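Local atomic coordinates of F420-dependent methylenetetrahydromethanopterin dehydrogenase (Methanopyrus kandleri, PDB entry 1QV9), a protein that catalyses the reversible, coenzyme F420-dependent reduction of methenyl-tetrahydromethanopterin to methylene-tetrahydromethanopterin, a step of methanogenesis from carbon dioxide. Residues Ile7-Gly12 with Ala51-Ala56; Val42-Glu47 with Pro78-Ala83. All blocks are in the same frame, centred on the assembly; numbering follows the deposited sequence.

Contact 1 opens on strand 4-10, the first strand in the chain, which lies beside the edge strand 33-39 in the parallel sheet. The chain then makes helix 15-19 and strand 33-39 before helix 46-63 returns over strand 4-10 and closes the first loop. Contact 2 starts inside that loop, at residues 42-47, where the chain leads into the same helix. It closes later, after strand 67-71, on the first turns of helix 78-88. The two loops therefore cross. Helix 46-63 serves both contacts: its N-terminal end meets helix 78-88, and residues 51-56 meet the sheet. The contacts also touch each other, with C11 CB 3.7 Å from K43 O and V53 packed on A83.

Contact 1. Residues Ile7-Gly12 with Ala51-Ala56; sequences IFIKCG and AAVEMA
Strand 7-10 and helix 51-56 run nearly antiparallel, at 168°, with their axes 8.8 Å apart at closest approach. Alternate residues face the helix: I7, I9 and C11 point toward it, while F8 and K10 point away. The helix answers with A52 and A56, one turn apart, whose small methyls let it lie close to the sheet.

I9 is the middle piece. Its CG1 sits beside the backbone N (chi1 -53°), anti to the carbonyl carbon, and the chain runs on extended (chi2 169°). This carries CD1 to the A56 methyl, with I9 CD1 3.6 Å from A56 CB. The other branch serves the preceding helix turn, with I9 CG2 3.8 Å from A52 CB. The I9 CD1 methyl also reaches V53 at the flank, 4.2 Å from V53 CG2. The two branches of I9 thus divide between the two alanines.

C11 meets the A52 methyl as well, with C11 SG 3.4 Å from A52 CB, a snug contact. At the other end, I7 puts CG2 4.0 Å from A56 CB, and its CD1 lies 3.4 Å from the carbonyl oxygen A56 O. The touching residues are all buried, and the side-chain contacts are apolar. I59, A60 and F63 of the same helix continue the packing on I7. On the opposite face of the strand, F8 meets the ring of F35 edge-to-face.

Helix 46-63 joins strand 33-39 to strand 67-71 and passes over strand 4-10 between them. This is the beta-alpha-beta crossover of a parallel alpha/beta domain.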
ATOM      1  N   ILE A   7      -7.877 -42.090   1.590  1.00 15.70           N
ATOM      2  CA  ILE A   7      -8.829 -41.585   0.598  1.00 16.05           C
ATOM      3  C   ILE A   7      -9.373 -40.303   1.200  1.00 18.35           C
ATOM      4  O   ILE A   7      -9.656 -40.251   2.394  1.00 16.72           O
ATOM      5  CB  ILE A   7     -10.013 -42.551   0.369  1.00 15.89           C
ATOM      6  CG1 ILE A   7      -9.516 -43.881  -0.214  1.00 17.35           C
ATOM      7  CG2 ILE A   7     -11.059 -41.907  -0.608  1.00 17.24           C
ATOM      8  CD1 ILE A   7     -10.608 -44.939  -0.348  1.00 20.51           C
ATOM      9  N   PHE A   8      -9.494 -39.265   0.382  1.00 15.76           N
ATOM     10  CA  PHE A   8     -10.048 -37.981   0.816  1.00 15.66           C
ATOM     11  C   PHE A   8     -11.371 -37.802   0.095  1.00 15.30           C
ATOM     12  O   PHE A   8     -11.439 -38.023  -1.109  1.00 18.31           O
ATOM     13  CB  PHE A   8      -9.115 -36.823   0.444  1.00 17.16           C
ATOM     14  CG  PHE A   8      -7.851 -36.796   1.260  1.00 17.22           C
ATOM     15  CD1 PHE A   8      -6.753 -37.583   0.907  1.00 18.90           C
ATOM     16  CD2 PHE A   8      -7.766 -35.973   2.390  1.00 17.01           C
ATOM     17  CE1 PHE A   8      -5.567 -37.550   1.667  1.00 19.37           C
ATOM     18  CE2 PHE A   8      -6.564 -35.930   3.164  1.00 18.27           C
ATOM     19  CZ  PHE A   8      -5.469 -36.725   2.787  1.00 18.62           C
ATOM     20  N   ILE A   9     -12.421 -37.406   0.814  1.00 14.83           N
ATOM     21  CA  ILE A   9     -13.735 -37.194   0.185  1.00 16.61           C
ATOM     22  C   ILE A   9     -14.044 -35.714   0.317  1.00 16.48           C
ATOM     23  O   ILE A   9     -13.975 -35.165   1.422  1.00 17.32           O
ATOM     24  CB  ILE A   9     -14.827 -38.012   0.899  1.00 16.95           C
ATOM     25  CG1 ILE A   9     -14.418 -39.478   0.988  1.00 17.79           C
ATOM     26  CG2 ILE A   9     -16.166 -37.849   0.182  1.00 17.30           C
ATOM     27  CD1 ILE A   9     -15.343 -40.302   1.939  1.00 18.84           C
ATOM     28  N   LYS A  10     -14.409 -35.060  -0.795  1.00 16.78           N
ATOM     29  CA  LYS A  10     -14.662 -33.622  -0.786  1.00 17.06           C
ATOM     30  C   LYS A  10     -16.058 -33.318  -1.311  1.00 17.22           C
ATOM     31  O   LYS A  10     -16.355 -33.568  -2.491  1.00 18.43           O
ATOM     32  CB  LYS A  10     -13.623 -32.867  -1.667  1.00 15.27           C
ATOM     33  CG  LYS A  10     -12.174 -33.089  -1.247  1.00 18.19           C
ATOM     34  CD  LYS A  10     -11.182 -32.232  -2.034  1.00 18.47           C
ATOM     35  CE  LYS A  10      -9.747 -32.570  -1.593  1.00 18.54           C
ATOM     36  NZ  LYS A  10      -8.759 -31.564  -2.069  1.00 20.41           N
ATOM     37  N   CYS A  11     -16.917 -32.798  -0.430  1.00 16.70           N
ATOM     38  CA  CYS A  11     -18.284 -32.414  -0.786  1.00 16.07           C
ATOM     39  C   CYS A  11     -18.518 -31.013  -0.255  1.00 16.94           C
ATOM     40  O   CYS A  11     -18.394 -30.774   0.967  1.00 20.84           O
ATOM     41  CB  CYS A  11     -19.294 -33.387  -0.182  1.00 20.45           C
ATOM     42  SG  CYS A  11     -19.135 -35.092  -0.762  1.00 20.06           S
ATOM     43  N   GLY A  12     -18.892 -30.076  -1.129  1.00 16.95           N
ATOM     44  CA  GLY A  12     -19.039 -28.702  -0.692  1.00 16.34           C
ATOM     45  C   GLY A  12     -17.632 -28.122  -0.700  1.00 19.78           C
ATOM     46  O   GLY A  12     -16.694 -28.838  -1.054  1.00 23.80           O
ATOM     47  N   ALA A  51     -23.536 -40.628  -2.361  1.00 22.39           N
ATOM     48  CA  ALA A  51     -22.861 -41.079  -3.571  1.00 19.19           C
ATOM     49  C   ALA A  51     -21.344 -40.940  -3.456  1.00 17.44           C
ATOM     50  O   ALA A  51     -20.631 -41.811  -3.904  1.00 20.68           O
ATOM     51  CB  ALA A  51     -23.372 -40.275  -4.797  1.00 22.26           C
ATOM     52  N   ALA A  52     -20.876 -39.835  -2.876  1.00 18.77           N
ATOM     53  CA  ALA A  52     -19.445 -39.613  -2.697  1.00 18.03           C
ATOM     54  C   ALA A  52     -18.856 -40.660  -1.754  1.00 17.46           C
ATOM     55  O   ALA A  52     -17.803 -41.250  -2.028  1.00 19.25           O
ATOM     56  CB  ALA A  52     -19.191 -38.227  -2.130  1.00 17.94           C
ATOM     57  N   VAL A  53     -19.516 -40.888  -0.625  1.00 18.93           N
ATOM     58  CA  VAL A  53     -18.996 -41.861   0.323  1.00 21.47           C
ATOM     59  C   VAL A  53     -19.042 -43.291  -0.260  1.00 22.19           C
ATOM     60  O   VAL A  53     -18.127 -44.087  -0.036  1.00 21.59           O
ATOM     61  CB  VAL A  53     -19.757 -41.758   1.670  1.00 21.24           C
ATOM     62  CG1 VAL A  53     -19.219 -42.788   2.668  1.00 24.19           C
ATOM     63  CG2 VAL A  53     -19.568 -40.361   2.250  1.00 22.48           C
ATOM     64  N   GLU A  54     -20.092 -43.609  -1.016  1.00 21.53           N
ATOM     65  CA  GLU A  54     -20.203 -44.927  -1.653  1.00 24.45           C
ATOM     66  C   GLU A  54     -19.014 -45.115  -2.608  1.00 22.30           C
ATOM     67  O   GLU A  54     -18.405 -46.196  -2.653  1.00 24.71           O
ATOM     68  CB  GLU A  54     -21.546 -45.033  -2.392  1.00 27.20           C
ATOM     69  CG  GLU A  54     -21.926 -46.454  -2.787  1.00 40.88           C
ATOM     70  CD  GLU A  54     -23.292 -46.532  -3.472  1.00 44.39           C
ATOM     71  OE1 GLU A  54     -24.292 -46.080  -2.871  1.00 49.88           O
ATOM     72  OE2 GLU A  54     -23.362 -47.053  -4.607  1.00 48.21           O
HETATM   73  N   MSE A  55     -18.672 -44.067  -3.363  0.60 22.00           N
HETATM   74  CA  MSE A  55     -17.524 -44.122  -4.280  0.60 24.25           C
HETATM   75  C   MSE A  55     -16.268 -44.448  -3.479  0.60 23.44           C
HETATM   76  O   MSE A  55     -15.449 -45.285  -3.868  0.60 24.97           O
HETATM   77  CB  MSE A  55     -17.291 -42.761  -4.966  0.60 25.81           C
HETATM   78  CG  MSE A  55     -17.677 -42.654  -6.426  0.60 27.17           C
HETATM   79 SE   MSE A  55     -16.934 -41.024  -7.205  0.60 24.40          SE
HETATM   80  CE  MSE A  55     -17.805 -39.770  -5.986  0.60 14.84           C
ATOM     81  N   ALA A  56     -16.096 -43.754  -2.361  1.00 20.60           N
ATOM     82  CA  ALA A  56     -14.919 -43.958  -1.545  1.00 19.87           C
ATOM     83  C   ALA A  56     -14.834 -45.386  -0.990  1.00 19.24           C
ATOM     84  O   ALA A  56     -13.773 -46.009  -1.006  1.00 21.38           O
ATOM     85  CB  ALA A  56     -14.931 -42.968  -0.394  1.00 19.65           C
TER

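Contact 2. Residues Val42-Glu47 with Pro78-Ala83; sequences VKMDPE and PGPSKA
M44, present as selenomethionine, holds CG in the crowded position between its backbone N and carbonyl carbon (chi1 57°). The chain then extends and bends at its end (chi3 -78°), which brings the terminal methyl over to P80. The two side chains cross obliquely, with M44 CE 3.6 Å from P80 CG. P73 and A77 also pack on M44.

The backbones meet closely at G79. G79 CA is 3.8 Å from P46 CA, an approach possible because glycine has no side chain there. M44 O receives a CA-H...O contact from G79, with M44 O 3.4 Å from G79 CA and an angle at the hydrogen of 164°. A water bridges the same two residues. It donates to M44 O at 2.9 Å and accepts from G79 N at 2.9 Å. M44 O is thus served twice, and the water takes up the N-H of G79 in the opening turn of its helix.

This is a meeting of two helix N-termini in the alpha/beta domain. Helix 46-63 begins at P46, and helix 78-88 follows strand 67-71. D45 is the N-cap of helix 46-63, its OD2 accepting a hydrogen bond from C48 N.

On the exposed side, the rings of P46 and P78 lie side by side and point the same way, with P46 CG 3.6 Å from P78 CB. K43 NZ forms a salt bridge with D25 of a neighbouring subunit.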
ATOM      1  N   VAL A  42     -19.169 -29.092  -5.459  1.00 19.38           N
ATOM      2  CA  VAL A  42     -19.794 -28.246  -4.442  1.00 19.30           C
ATOM      3  C   VAL A  42     -21.083 -28.792  -3.826  1.00 19.57           C
ATOM      4  O   VAL A  42     -21.550 -28.286  -2.792  1.00 22.60           O
ATOM      5  CB  VAL A  42     -20.147 -26.875  -5.043  1.00 23.61           C
ATOM      6  CG1 VAL A  42     -18.907 -26.193  -5.666  1.00 28.08           C
ATOM      7  CG2 VAL A  42     -21.171 -27.095  -6.110  1.00 25.01           C
ATOM      8  N   LYS A  43     -21.665 -29.819  -4.431  1.00 20.81           N
ATOM      9  CA  LYS A  43     -22.918 -30.338  -3.891  1.00 21.81           C
ATOM     10  C   LYS A  43     -22.664 -31.161  -2.650  1.00 21.52           C
ATOM     11  O   LYS A  43     -21.772 -32.015  -2.611  1.00 21.37           O
ATOM     12  CB  LYS A  43     -23.680 -31.120  -4.956  1.00 21.32           C
ATOM     13  CG  LYS A  43     -24.209 -30.193  -6.077  1.00 24.89           C
ATOM     14  CD  LYS A  43     -25.239 -30.895  -6.964  1.00 25.28           C
ATOM     15  CE  LYS A  43     -25.705 -30.002  -8.131  1.00 26.46           C
ATOM     16  NZ  LYS A  43     -26.123 -28.637  -7.695  1.00 23.56           N
HETATM   17  N   MSE A  44     -23.457 -30.871  -1.629  1.00 19.02           N
HETATM   18  CA  MSE A  44     -23.303 -31.517  -0.331  1.00 19.60           C
HETATM   19  C   MSE A  44     -24.634 -31.883   0.323  1.00 22.01           C
HETATM   20  O   MSE A  44     -24.743 -31.934   1.551  1.00 23.31           O
HETATM   21  CB  MSE A  44     -22.465 -30.615   0.592  1.00 21.01           C
HETATM   22  CG  MSE A  44     -23.034 -29.186   0.792  1.00 20.37           C
HETATM   23 SE   MSE A  44     -22.051 -28.176   2.113  1.00 27.32          SE
HETATM   24  CE  MSE A  44     -22.822 -28.983   3.743  1.00 23.24           C
ATOM     25  N   ASP A  45     -25.635 -32.146  -0.511  1.00 20.73           N
ATOM     26  CA  ASP A  45     -26.927 -32.594   0.008  1.00 24.86           C
ATOM     27  C   ASP A  45     -26.777 -34.089   0.334  1.00 24.74           C
ATOM     28  O   ASP A  45     -25.862 -34.758  -0.133  1.00 22.79           O
ATOM     29  CB  ASP A  45     -28.000 -32.419  -1.052  1.00 26.80           C
ATOM     30  CG  ASP A  45     -27.598 -33.057  -2.348  1.00 28.54           C
ATOM     31  OD1 ASP A  45     -26.874 -32.403  -3.127  1.00 35.92           O
ATOM     32  OD2 ASP A  45     -27.956 -34.228  -2.568  1.00 33.64           O
ATOM     33  N   PRO A  46     -27.721 -34.661   1.102  1.00 22.19           N
ATOM     34  CA  PRO A  46     -27.595 -36.080   1.439  1.00 23.76           C
ATOM     35  C   PRO A  46     -27.413 -37.058   0.274  1.00 22.41           C
ATOM     36  O   PRO A  46     -26.642 -38.008   0.370  1.00 24.92           O
ATOM     37  CB  PRO A  46     -28.867 -36.358   2.241  1.00 25.42           C
ATOM     38  CG  PRO A  46     -29.176 -35.023   2.861  1.00 25.39           C
ATOM     39  CD  PRO A  46     -28.922 -34.074   1.710  1.00 26.27           C
ATOM     40  N   GLU A  47     -28.133 -36.844  -0.825  1.00 22.96           N
ATOM     41  CA  GLU A  47     -28.026 -37.759  -1.954  1.00 24.81           C
ATOM     42  C   GLU A  47     -26.619 -37.751  -2.539  1.00 22.83           C
ATOM     43  O   GLU A  47     -26.035 -38.811  -2.786  1.00 22.04           O
ATOM     44  CB  GLU A  47     -29.047 -37.390  -3.041  1.00 26.78           C
ATOM     45  CG  GLU A  47     -30.496 -37.304  -2.546  1.00 42.26           C
ATOM     46  CD  GLU A  47     -30.961 -35.867  -2.245  1.00 46.86           C
ATOM     47  OE1 GLU A  47     -30.545 -35.273  -1.212  1.00 41.22           O
ATOM     48  OE2 GLU A  47     -31.752 -35.329  -3.064  1.00 49.15           O
ATOM     49  N   PRO A  78     -27.402 -31.943   7.047  1.00 23.68           N
ATOM     50  CA  PRO A  78     -27.897 -33.262   6.607  1.00 23.01           C
ATOM     51  C   PRO A  78     -26.941 -34.108   5.766  1.00 20.49           C
ATOM     52  O   PRO A  78     -26.764 -35.301   6.046  1.00 22.54           O
ATOM     53  CB  PRO A  78     -29.171 -32.924   5.830  1.00 22.77           C
ATOM     54  CG  PRO A  78     -29.635 -31.677   6.489  1.00 23.08           C
ATOM     55  CD  PRO A  78     -28.350 -30.884   6.657  1.00 24.50           C
ATOM     56  N   GLY A  79     -26.343 -33.507   4.729  1.00 20.84           N
ATOM     57  CA  GLY A  79     -25.403 -34.267   3.907  1.00 20.58           C
ATOM     58  C   GLY A  79     -24.222 -34.795   4.704  1.00 17.18           C
ATOM     59  O   GLY A  79     -23.972 -36.013   4.763  1.00 19.06           O
ATOM     60  N   PRO A  80     -23.438 -33.884   5.301  1.00 18.48           N
ATOM     61  CA  PRO A  80     -22.274 -34.295   6.097  1.00 17.20           C
ATOM     62  C   PRO A  80     -22.646 -35.288   7.197  1.00 18.87           C
ATOM     63  O   PRO A  80     -21.881 -36.181   7.507  1.00 18.76           O
ATOM     64  CB  PRO A  80     -21.754 -32.980   6.669  1.00 19.03           C
ATOM     65  CG  PRO A  80     -22.147 -31.964   5.623  1.00 18.13           C
ATOM     66  CD  PRO A  80     -23.527 -32.418   5.180  1.00 19.31           C
ATOM     67  N   SER A  81     -23.839 -35.143   7.776  1.00 18.36           N
ATOM     68  CA  SER A  81     -24.250 -36.068   8.841  1.00 20.11           C
ATOM     69  C   SER A  81     -24.377 -37.484   8.301  1.00 21.82           C
ATOM     70  O   SER A  81     -24.064 -38.462   8.997  1.00 21.25           O
ATOM     71  CB  SER A  81     -25.567 -35.615   9.480  1.00 18.24           C
ATOM     72  OG  SER A  81     -25.364 -34.394  10.160  1.00 21.36           O
ATOM     73  N   LYS A  82     -24.825 -37.598   7.049  1.00 20.80           N
ATOM     74  CA  LYS A  82     -24.920 -38.882   6.388  1.00 21.82           C
ATOM     75  C   LYS A  82     -23.509 -39.472   6.189  1.00 19.34           C
ATOM     76  O   LYS A  82     -23.294 -40.659   6.403  1.00 20.49           O
ATOM     77  CB  LYS A  82     -25.646 -38.703   5.051  1.00 22.96           C
ATOM     78  CG  LYS A  82     -25.905 -39.989   4.286  1.00 27.49           C
ATOM     79  CD  LYS A  82     -26.699 -41.027   5.100  1.00 30.00           C
ATOM     80  CE  LYS A  82     -27.085 -42.224   4.227  1.00 35.22           C
ATOM     81  NZ  LYS A  82     -27.790 -43.286   5.005  1.00 33.52           N
ATOM     82  N   ALA A  83     -22.549 -38.642   5.781  1.00 19.32           N
ATOM     83  CA  ALA A  83     -21.193 -39.139   5.623  1.00 17.52           C
ATOM     84  C   ALA A  83     -20.672 -39.633   6.981  1.00 17.63           C
ATOM     85  O   ALA A  83     -19.957 -40.647   7.031  1.00 17.97           O
ATOM     86  CB  ALA A  83     -20.266 -38.040   5.124  1.00 20.13           C
TER
HETATM   87  O   HOH W   1     -26.457 -30.852   3.634  1.00 24.72           O